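Local atomic coordinates of cellulose 1,4-beta-cellobiosidase (PDB entry 4JJJ), a protein that probably hydrolyses cellulose chains to release cellobiose, this chain being the family 48 glycoside hydrolase part of a longer secreted enzyme. Residues N574-E579 / I587-K592. The protein carries 1 engineered substitution. Sequence-based numbering, arbitrary orientation.
Sequences NGDRIE and IRSFYK
The carboxylate of Asp-576 reaches across to Ser-589 and meets it with both oxygens. The hydroxyl OG of Ser-589 donates to OD1 of Asp-576 at 2.5 Å, on the syn lone pair, while the backbone N of Ser-589 donates to OD2 of Asp-576 at 2.9 Å, nearly straight (169°) but 25° out of the carboxylate plane. The serine hydroxyl can join because OG sits between its own backbone N and carbonyl carbon (chi1 68°). A water lies within hydrogen-bonding distance of both Asp-576 OD2 and Ile-587 O, and Asn-574 ND2 gives Asp-576 OD2 a weak bond of 3.0 Å. Asn-574 OD1 in turn accepts from Asp-576 N at 2.9 Å, the donor standing above the carbonyl plane; this bond closes an Asx turn. An alanine in place of Asp-576 would probably leave Ser-589 N and OG without these acceptors and free the hydroxyl to turn. Beside the polar group, Ile-587 CG2 touches Ile-578 CG1 at 4.2 Å, the two side chains crossing at about a right angle. The arrangement is an Asx turn leading into strand 577-578 and tied through Asp-576 to Ser-589, in the 3-10 turn that runs on through Lys-592, on the periphery of the (alpha/alpha)6 fold.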
# COMPACT_ATOMS: atom_id res chain seq x y z
N ASN A 574 -3.35 27.02 -4.99
CA ASN A 574 -2.69 28.17 -4.40
C ASN A 574 -2.08 29.11 -5.41
O ASN A 574 -1.36 30.08 -5.01
CB ASN A 574 -1.71 27.70 -3.38
CG ASN A 574 -0.46 27.11 -3.99
OD1 ASN A 574 -0.36 26.79 -5.20
ND2 ASN A 574 0.55 26.95 -3.13
N GLY A 575 -2.28 28.86 -6.69
CA GLY A 575 -1.69 29.70 -7.74
C GLY A 575 -0.29 29.28 -8.22
O GLY A 575 0.26 29.87 -9.15
N ASP A 576 0.31 28.20 -7.65
CA ASP A 576 1.60 27.79 -8.08
C ASP A 576 1.53 27.39 -9.59
O ASP A 576 0.62 26.65 -10.06
CB ASP A 576 2.12 26.53 -7.30
CG ASP A 576 2.49 26.83 -5.86
OD1 ASP A 576 2.78 28.05 -5.49
OD2 ASP A 576 2.59 25.84 -5.07
N ARG A 577 2.50 27.90 -10.35
CA ARG A 577 2.56 27.64 -11.78
C ARG A 577 3.06 26.27 -12.15
O ARG A 577 4.16 25.88 -11.81
CB ARG A 577 3.45 28.72 -12.45
CG ARG A 577 2.81 30.10 -12.31
CD ARG A 577 3.72 31.30 -12.54
NE ARG A 577 4.32 31.39 -13.88
CZ ARG A 577 3.67 31.65 -15.02
NH1 ARG A 577 2.34 31.81 -15.05
NH2 ARG A 577 4.37 31.71 -16.16
N ILE A 578 2.19 25.50 -12.82
CA ILE A 578 2.59 24.20 -13.43
C ILE A 578 2.97 24.47 -14.89
O ILE A 578 2.11 24.67 -15.72
CB ILE A 578 1.45 23.23 -13.39
CG1 ILE A 578 0.76 23.16 -11.98
CG2 ILE A 578 1.90 21.83 -13.81
CD1 ILE A 578 -0.63 22.63 -11.95
N GLU A 579 4.25 24.42 -15.13
CA GLU A 579 4.83 24.67 -16.43
C GLU A 579 6.20 24.02 -16.50
O GLU A 579 6.90 23.72 -15.48
CB GLU A 579 4.99 26.16 -16.71
CG GLU A 579 5.56 26.88 -15.59
CD GLU A 579 5.74 28.39 -15.79
OE1 GLU A 579 5.04 28.97 -16.67
OE2 GLU A 579 6.67 28.86 -15.07
N ILE A 587 5.59 23.61 -7.18
CA ILE A 587 4.18 23.33 -7.25
C ILE A 587 3.61 22.87 -5.90
O ILE A 587 2.45 22.43 -5.82
CB ILE A 587 3.81 22.31 -8.33
CG1 ILE A 587 4.47 20.92 -8.20
CG2 ILE A 587 4.22 22.85 -9.65
CD1 ILE A 587 3.80 19.86 -9.02
N ARG A 588 4.46 23.04 -4.89
CA ARG A 588 4.08 22.79 -3.47
C ARG A 588 4.68 23.91 -2.56
O ARG A 588 5.34 23.67 -1.57
CB ARG A 588 4.58 21.41 -3.00
CG ARG A 588 4.00 20.26 -3.81
CD ARG A 588 4.69 18.98 -3.39
NE ARG A 588 4.28 17.76 -4.08
CZ ARG A 588 4.71 17.43 -5.31
NH1 ARG A 588 5.45 18.21 -6.02
NH2 ARG A 588 4.38 16.24 -5.85
N SER A 589 4.41 25.17 -2.95
CA SER A 589 5.14 26.29 -2.39
C SER A 589 4.82 26.53 -0.94
O SER A 589 5.61 27.15 -0.25
CB SER A 589 4.97 27.58 -3.21
OG SER A 589 3.69 28.06 -3.12
N PHE A 590 3.72 25.98 -0.51
CA PHE A 590 3.37 25.97 0.91
C PHE A 590 4.46 25.35 1.82
O PHE A 590 4.48 25.57 3.02
CB PHE A 590 2.02 25.30 1.16
CG PHE A 590 1.89 23.92 0.55
CD1 PHE A 590 2.43 22.82 1.12
CD2 PHE A 590 1.22 23.78 -0.65
CE1 PHE A 590 2.35 21.55 0.54
CE2 PHE A 590 1.09 22.52 -1.20
CZ PHE A 590 1.67 21.46 -0.67
N TYR A 591 5.27 24.45 1.27
CA TYR A 591 6.35 23.85 1.99
C TYR A 591 7.31 24.83 2.56
O TYR A 591 7.92 24.56 3.55
CB TYR A 591 7.05 22.72 1.28
CG TYR A 591 6.61 21.33 1.58
CD1 TYR A 591 6.58 20.90 2.88
CD2 TYR A 591 6.39 20.42 0.59
CE1 TYR A 591 6.20 19.60 3.25
CE2 TYR A 591 6.01 19.10 0.92
CZ TYR A 591 6.02 18.70 2.25
OH TYR A 591 5.73 17.35 2.63
N LYS A 592 7.44 26.00 1.98
CA LYS A 592 8.37 26.99 2.51
C LYS A 592 7.89 27.54 3.84
O LYS A 592 8.72 28.13 4.55
CB LYS A 592 8.43 28.11 1.52
CG LYS A 592 9.12 27.73 0.22
CD LYS A 592 8.95 28.98 -0.72
CE LYS A 592 9.59 28.77 -2.07
NZ LYS A 592 9.21 29.89 -3.04
O HOH W 1 0.45 23.82 -4.61